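Two structures of uncharacterized protein from Bombyx mori compared at one contact. The protein probably reduces carbonyl compounds with NADPH, as an aldo-keto reductase of the silkworm built on a TIM barrel. Structure 1 is PDB 5AZ1 (chain A, 2.30 Å), residues 224-229 and 258-263; structure 2 is PDB 5AZ0 (chain B, 2.20 Å), residues 224-229 and 258-263. Structure 2 is superposed on structure 1 by the backbone atoms of these residues (RMSD 0.14 Å); each is numbered along its deposited sequence.

Structure 1 (5AZ1); sequences SPFGTM and TVTQVN. With NDP (NADPH dihydro-nicotinamide-adenine-dinucleotide phosphate), chain C.
The ring of Phe226 reaches from the loop after barrel strand 219-223 to helix 259-269, bringing CE1 within 3.5 Å of Thr260 CB, an oblique meeting of aromatic carbon and beta-branched side chain. Met229, three residues on, leaves its backbone with CG anti to N (chi1 -178°) and bends at its last torsion (79°), which lays SD against Val259 CG1 at 3.8 Å; an unbranched, flexible thioether can bend to lie alongside a valine methyl. Its methyl CE is 4.0 Å from Thr260 CG2. NADPH lies against the loop and Thr260. Ser224, small and hydroxylated, gives OG to O1N at 2.7 Å, and Phe226 N bonds O1A at 3.1 Å, one phosphate each. Adenine N7A approaches the phenyl ring obliquely, 3.6 Å from Phe226 CE2. Thr258 and Gln261 form a capping box: Thr258 OG1 accepts from Gln261 N, and Thr258 N donates to Gln261 OE1 at 3.0 Å.

Structure 2 (5AZ0); sequences SPFGTM and TVTQVN.
Phe226 and Thr260 meet obliquely, the ring's CE1 lying 3.6 Å from Thr260 CB; the aromatic ring offers carbon atoms to the beta carbon of a branched residue, a fit for apolar contact. Met229 leaves its backbone with CG anti to N (chi1 -176°), and the bend at its last torsion (77°) turns the thioether to the helix, SD standing 3.7 Å from Val259 CG1. Its methyl CE is 4.0 Å from Thr260 CG2, so the unbranched methionine can touch two helix residues. At the start of the helix, Thr258 and Gln261 form a capping box: Thr258 OG1 accepts from Gln261 N in a weak capping bond, and Thr258 N donates to Gln261 OE1 at 2.8 Å. Threonine suits this N-cap place because its hydroxyl can accept from a backbone N-H of the first helical turn.

Comparison
The bonds that differ are those to the cofactor. In structure 1, NADPH receives Ser224(A) OG at O1N over 2.7 Å and Phe226(A) N at O1A over 3.1 Å; with no NADPH in structure 2, Ser224(B) and Phe226(B) lack both phosphate bonds. That place is not empty, since an acetate ion occupies it wholly or in part. The bond from Thr258(A) N to Gln261(A) OE1 (3.0 Å) is also found from Thr258(B) N to Gln261(B) OE1 (2.8 Å). In the packing, Pro225(A), Phe226(A) and Thr260(A) also touch NADPH, contacts that Pro225(B), Phe226(B) and Thr260(B) lack: Pro225(A) CD lies 3.3 Å from O1A, Phe226(A) CE2 3.6 Å from N7A and Thr260(A) CG2 3.6 Å from N1A. The residues hardly answer: the side chains of Ser224(A), Phe226(A), Met229(A), Val259(A) and Thr260(A) keep their place in (B), and the comparable CA atoms coincide within the error. What is missing from Phe226(B) and Thr260(B) is the adenine that lies against Phe226(A) and Thr260(A).

Structure 1 (5AZ1)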
loop_
_atom_site.group_PDB
_atom_site.type_symbol
_atom_site.label_atom_id
_atom_site.label_comp_id
_atom_site.label_asym_id
_atom_site.label_seq_id
_atom_site.Cartn_x
_atom_site.Cartn_y
_atom_site.Cartn_z
ATOM N N SER A 224 6.085 -0.457 -1.102
ATOM C CA SER A 224 7.553 -0.607 -1.285
ATOM C C SER A 224 8.250 0.741 -1.465
ATOM O O SER A 224 9.027 0.939 -2.384
ATOM C CB SER A 224 7.907 -1.512 -2.446
ATOM O OG SER A 224 7.285 -2.822 -2.335
ATOM N N PRO A 225 8.004 1.648 -0.545
ATOM C CA PRO A 225 8.578 2.983 -0.648
ATOM C C PRO A 225 10.096 3.071 -0.517
ATOM O O PRO A 225 10.658 4.110 -0.856
ATOM C CB PRO A 225 7.861 3.752 0.475
ATOM C CG PRO A 225 7.600 2.680 1.506
ATOM C CD PRO A 225 7.267 1.444 0.729
ATOM N N PHE A 226 10.757 2.018 -0.043
ATOM C CA PHE A 226 12.229 1.987 0.035
ATOM C C PHE A 226 12.839 1.268 -1.160
ATOM O O PHE A 226 14.049 1.186 -1.270
ATOM C CB PHE A 226 12.677 1.288 1.320
ATOM C CG PHE A 226 12.332 2.040 2.570
ATOM C CD1 PHE A 226 12.758 3.300 2.755
ATOM C CD2 PHE A 226 11.591 1.447 3.564
ATOM C CE1 PHE A 226 12.418 4.008 3.896
ATOM C CE2 PHE A 226 11.233 2.126 4.680
ATOM C CZ PHE A 226 11.677 3.397 4.881
ATOM N N GLY A 227 12.006 0.756 -2.061
ATOM C CA GLY A 227 12.484 0.049 -3.206
ATOM C C GLY A 227 13.530 -0.972 -2.778
ATOM O O GLY A 227 13.305 -1.736 -1.822
ATOM N N THR A 228 14.673 -0.966 -3.484
ATOM C CA THR A 228 15.799 -1.854 -3.179
ATOM C C THR A 228 16.849 -1.118 -2.391
ATOM O O THR A 228 17.972 -1.556 -2.306
ATOM C CB THR A 228 16.412 -2.514 -4.457
ATOM O OG1 THR A 228 16.955 -1.527 -5.359
ATOM C CG2 THR A 228 15.343 -3.369 -5.193
ATOM N N MET A 229 16.494 -0.009 -1.760
ATOM C CA MET A 229 17.486 0.740 -1.025
ATOM C C MET A 229 17.913 0.011 0.235
ATOM O O MET A 229 19.087 0.026 0.586
ATOM C CB MET A 229 16.985 2.108 -0.655
ATOM C CG MET A 229 18.055 2.889 0.076
ATOM S SD MET A 229 17.602 4.585 0.215
ATOM C CE MET A 229 16.449 4.493 1.583
ATOM N N THR A 258 18.012 10.844 8.791
ATOM C CA THR A 258 18.564 9.670 8.149
ATOM C C THR A 258 18.163 9.546 6.669
ATOM O O THR A 258 17.363 10.317 6.128
ATOM C CB THR A 258 18.070 8.409 8.881
ATOM O OG1 THR A 258 16.641 8.333 8.776
ATOM C CG2 THR A 258 18.460 8.449 10.395
ATOM N N VAL A 259 18.699 8.521 6.044
ATOM C CA VAL A 259 18.562 8.313 4.629
ATOM C C VAL A 259 17.155 7.804 4.331
ATOM O O VAL A 259 16.530 8.260 3.384
ATOM C CB VAL A 259 19.654 7.353 4.108
ATOM C CG1 VAL A 259 19.361 6.834 2.720
ATOM C CG2 VAL A 259 21.009 8.065 4.107
ATOM N N THR A 260 16.674 6.873 5.135
ATOM C CA THR A 260 15.304 6.419 5.026
ATOM C C THR A 260 14.346 7.575 5.277
ATOM O O THR A 260 13.330 7.696 4.602
ATOM C CB THR A 260 14.984 5.224 5.955
ATOM O OG1 THR A 260 15.384 5.536 7.267
ATOM C CG2 THR A 260 15.696 4.027 5.485
ATOM N N GLN A 261 14.672 8.447 6.193
ATOM C CA GLN A 261 13.781 9.570 6.446
ATOM C C GLN A 261 13.698 10.574 5.279
ATOM O O GLN A 261 12.658 11.258 5.069
ATOM C CB GLN A 261 14.201 10.338 7.687
ATOM C CG GLN A 261 13.855 9.669 9.000
ATOM C CD GLN A 261 14.414 10.400 10.227
ATOM O OE1 GLN A 261 15.356 11.173 10.127
ATOM N NE2 GLN A 261 13.810 10.166 11.386
ATOM N N VAL A 262 14.817 10.721 4.589
ATOM C CA VAL A 262 14.857 11.533 3.421
ATOM C C VAL A 262 13.944 10.930 2.359
ATOM O O VAL A 262 13.181 11.645 1.790
ATOM C CB VAL A 262 16.284 11.689 2.870
ATOM C CG1 VAL A 262 16.260 12.303 1.461
ATOM C CG2 VAL A 262 17.090 12.608 3.802
ATOM N N ASN A 263 14.113 9.645 2.107
ATOM C CA ASN A 263 13.254 8.868 1.218
ATOM C C ASN A 263 11.745 9.079 1.509
ATOM O O ASN A 263 11.013 9.505 0.624
ATOM C CB ASN A 263 13.653 7.389 1.251
ATOM C CG ASN A 263 12.983 6.557 0.154
ATOM O OD1 ASN A 263 11.912 6.872 -0.319
ATOM N ND2 ASN A 263 13.604 5.473 -0.228
HETATM P PA NDP C . 9.163 -1.563 2.293
HETATM O O1A NDP C . 9.730 -0.673 1.183
HETATM O O2A NDP C . 8.262 -1.024 3.350
HETATM O O5B NDP C . 10.495 -2.095 3.086
HETATM C C5B NDP C . 10.453 -3.173 4.007
HETATM C C4B NDP C . 11.842 -3.402 4.594
HETATM O O4B NDP C . 12.434 -2.173 5.047
HETATM C C3B NDP C . 11.804 -4.369 5.797
HETATM O O3B NDP C . 12.637 -5.486 5.523
HETATM C C2B NDP C . 12.251 -3.521 6.992
HETATM O O2B NDP C . 12.998 -4.218 7.995
HETATM C C1B NDP C . 13.024 -2.387 6.342
HETATM N N9A NDP C . 12.894 -1.095 7.005
HETATM C C8A NDP C . 11.744 -0.457 7.318
HETATM N N7A NDP C . 11.992 0.740 7.878
HETATM C C5A NDP C . 13.331 0.885 7.879
HETATM C C6A NDP C . 14.245 1.931 8.335
HETATM N N6A NDP C . 13.691 3.058 8.877
HETATM N N1A NDP C . 15.592 1.689 8.184
HETATM C C2A NDP C . 16.087 0.546 7.641
HETATM N N3A NDP C . 15.301 -0.452 7.190
HETATM C C4A NDP C . 13.939 -0.323 7.293
HETATM O O3 NDP C . 8.641 -2.914 1.609
HETATM P PN NDP C . 7.146 -3.481 1.591
HETATM O O1N NDP C . 6.893 -3.856 0.164
HETATM O O2N NDP C . 6.966 -4.517 2.694
HETATM O O5D NDP C . 6.301 -2.177 2.100
HETATM C C5D NDP C . 5.005 -1.977 1.704
HETATM C C4D NDP C . 3.801 -2.442 2.498
HETATM O O4D NDP C . 2.815 -2.049 1.509
HETATM C C3D NDP C . 3.424 -3.896 2.789
HETATM O O3D NDP C . 3.591 -4.207 4.152
HETATM C C2D NDP C . 1.939 -3.914 2.440
HETATM O O2D NDP C . 1.194 -3.298 3.517
HETATM C C1D NDP C . 1.908 -3.078 1.150
HETATM N N1N NDP C . 2.205 -3.745 -0.204
HETATM C C2N NDP C . 1.198 -3.718 -1.128
HETATM C C3N NDP C . 1.274 -4.304 -2.405
HETATM C C7N NDP C . 0.102 -4.207 -3.362
HETATM O O7N NDP C . 0.130 -4.974 -4.332
HETATM N N7N NDP C . -0.940 -3.332 -3.153
HETATM C C4N NDP C . 2.527 -5.077 -2.813
HETATM C C5N NDP C . 3.572 -5.029 -1.772
HETATM C C6N NDP C . 3.372 -4.380 -0.555
HETATM P P2B NDP C . 12.336 -4.846 9.342
HETATM O O1X NDP C . 10.898 -5.312 9.037
HETATM O O2X NDP C . 13.183 -6.081 9.505
HETATM O O3X NDP C . 12.431 -3.664 10.267
#

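Structure 2 (5AZ0)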
loop_
_atom_site.group_PDB
_atom_site.type_symbol
_atom_site.label_atom_id
_atom_site.label_comp_id
_atom_site.label_asym_id
_atom_site.label_seq_id
_atom_site.Cartn_x
_atom_site.Cartn_y
_atom_site.Cartn_z
ATOM N N SER B 224 6.280 -0.518 -0.870
ATOM C CA SER B 224 7.732 -0.590 -1.100
ATOM C C SER B 224 8.345 0.754 -1.343
ATOM O O SER B 224 8.991 0.934 -2.342
ATOM C CB SER B 224 8.097 -1.460 -2.306
ATOM O OG SER B 224 7.622 -2.773 -2.134
ATOM N N PRO B 225 8.140 1.699 -0.437
ATOM C CA PRO B 225 8.603 3.061 -0.578
ATOM C C PRO B 225 10.134 3.202 -0.588
ATOM O O PRO B 225 10.636 4.222 -1.042
ATOM C CB PRO B 225 7.957 3.782 0.610
ATOM C CG PRO B 225 7.810 2.678 1.645
ATOM C CD PRO B 225 7.470 1.462 0.857
ATOM N N PHE B 226 10.859 2.197 -0.118
ATOM C CA PHE B 226 12.334 2.196 -0.117
ATOM C C PHE B 226 12.917 1.434 -1.305
ATOM O O PHE B 226 14.145 1.376 -1.458
ATOM C CB PHE B 226 12.858 1.539 1.169
ATOM C CG PHE B 226 12.427 2.243 2.440
ATOM C CD1 PHE B 226 12.742 3.560 2.657
ATOM C CD2 PHE B 226 11.699 1.569 3.416
ATOM C CE1 PHE B 226 12.290 4.226 3.806
ATOM C CE2 PHE B 226 11.266 2.204 4.567
ATOM C CZ PHE B 226 11.594 3.517 4.793
ATOM N N GLY B 227 12.047 0.856 -2.133
ATOM C CA GLY B 227 12.449 0.060 -3.258
ATOM C C GLY B 227 13.499 -0.944 -2.826
ATOM O O GLY B 227 13.287 -1.684 -1.863
ATOM N N THR B 228 14.644 -0.963 -3.512
ATOM C CA THR B 228 15.738 -1.916 -3.164
ATOM C C THR B 228 16.816 -1.241 -2.309
ATOM O O THR B 228 17.893 -1.751 -2.160
ATOM C CB THR B 228 16.373 -2.542 -4.441
ATOM O OG1 THR B 228 16.809 -1.501 -5.336
ATOM C CG2 THR B 228 15.362 -3.488 -5.173
ATOM N N MET B 229 16.529 -0.099 -1.713
ATOM C CA MET B 229 17.550 0.615 -0.969
ATOM C C MET B 229 17.939 -0.108 0.292
ATOM O O MET B 229 19.118 -0.139 0.659
ATOM C CB MET B 229 17.089 2.003 -0.598
ATOM C CG MET B 229 18.180 2.768 0.090
ATOM S SD MET B 229 17.709 4.464 0.260
ATOM C CE MET B 229 16.560 4.351 1.628
ATOM N N THR B 258 18.009 10.788 8.764
ATOM C CA THR B 258 18.579 9.634 8.120
ATOM C C THR B 258 18.160 9.484 6.616
ATOM O O THR B 258 17.331 10.229 6.072
ATOM C CB THR B 258 18.193 8.367 8.886
ATOM O OG1 THR B 258 16.815 8.022 8.627
ATOM C CG2 THR B 258 18.422 8.545 10.433
ATOM N N VAL B 259 18.743 8.482 5.986
ATOM C CA VAL B 259 18.578 8.248 4.580
ATOM C C VAL B 259 17.144 7.763 4.319
ATOM O O VAL B 259 16.514 8.211 3.374
ATOM C CB VAL B 259 19.654 7.293 4.045
ATOM C CG1 VAL B 259 19.278 6.693 2.705
ATOM C CG2 VAL B 259 20.977 8.036 3.904
ATOM N N THR B 260 16.641 6.887 5.175
ATOM C CA THR B 260 15.288 6.402 5.033
ATOM C C THR B 260 14.300 7.529 5.269
ATOM O O THR B 260 13.299 7.608 4.596
ATOM C CB THR B 260 15.005 5.221 5.952
ATOM O OG1 THR B 260 15.294 5.593 7.284
ATOM C CG2 THR B 260 15.813 4.067 5.544
ATOM N N GLN B 261 14.606 8.434 6.169
ATOM C CA GLN B 261 13.731 9.543 6.405
ATOM C C GLN B 261 13.653 10.554 5.276
ATOM O O GLN B 261 12.616 11.250 5.141
ATOM C CB GLN B 261 14.123 10.304 7.673
ATOM C CG GLN B 261 13.957 9.509 8.963
ATOM C CD GLN B 261 14.544 10.217 10.195
ATOM O OE1 GLN B 261 15.601 10.814 10.121
ATOM N NE2 GLN B 261 13.816 10.201 11.309
ATOM N N VAL B 262 14.777 10.717 4.563
ATOM C CA VAL B 262 14.818 11.547 3.406
ATOM C C VAL B 262 13.869 10.967 2.362
ATOM O O VAL B 262 13.035 11.679 1.888
ATOM C CB VAL B 262 16.259 11.706 2.815
ATOM C CG1 VAL B 262 16.244 12.400 1.450
ATOM C CG2 VAL B 262 17.122 12.553 3.750
ATOM N N ASN B 263 14.071 9.711 2.048
ATOM C CA ASN B 263 13.177 8.927 1.190
ATOM C C ASN B 263 11.686 9.105 1.550
ATOM O O ASN B 263 10.905 9.520 0.694
ATOM C CB ASN B 263 13.593 7.484 1.225
ATOM C CG ASN B 263 12.964 6.635 0.144
ATOM O OD1 ASN B 263 11.871 6.926 -0.411
ATOM N ND2 ASN B 263 13.608 5.544 -0.138
#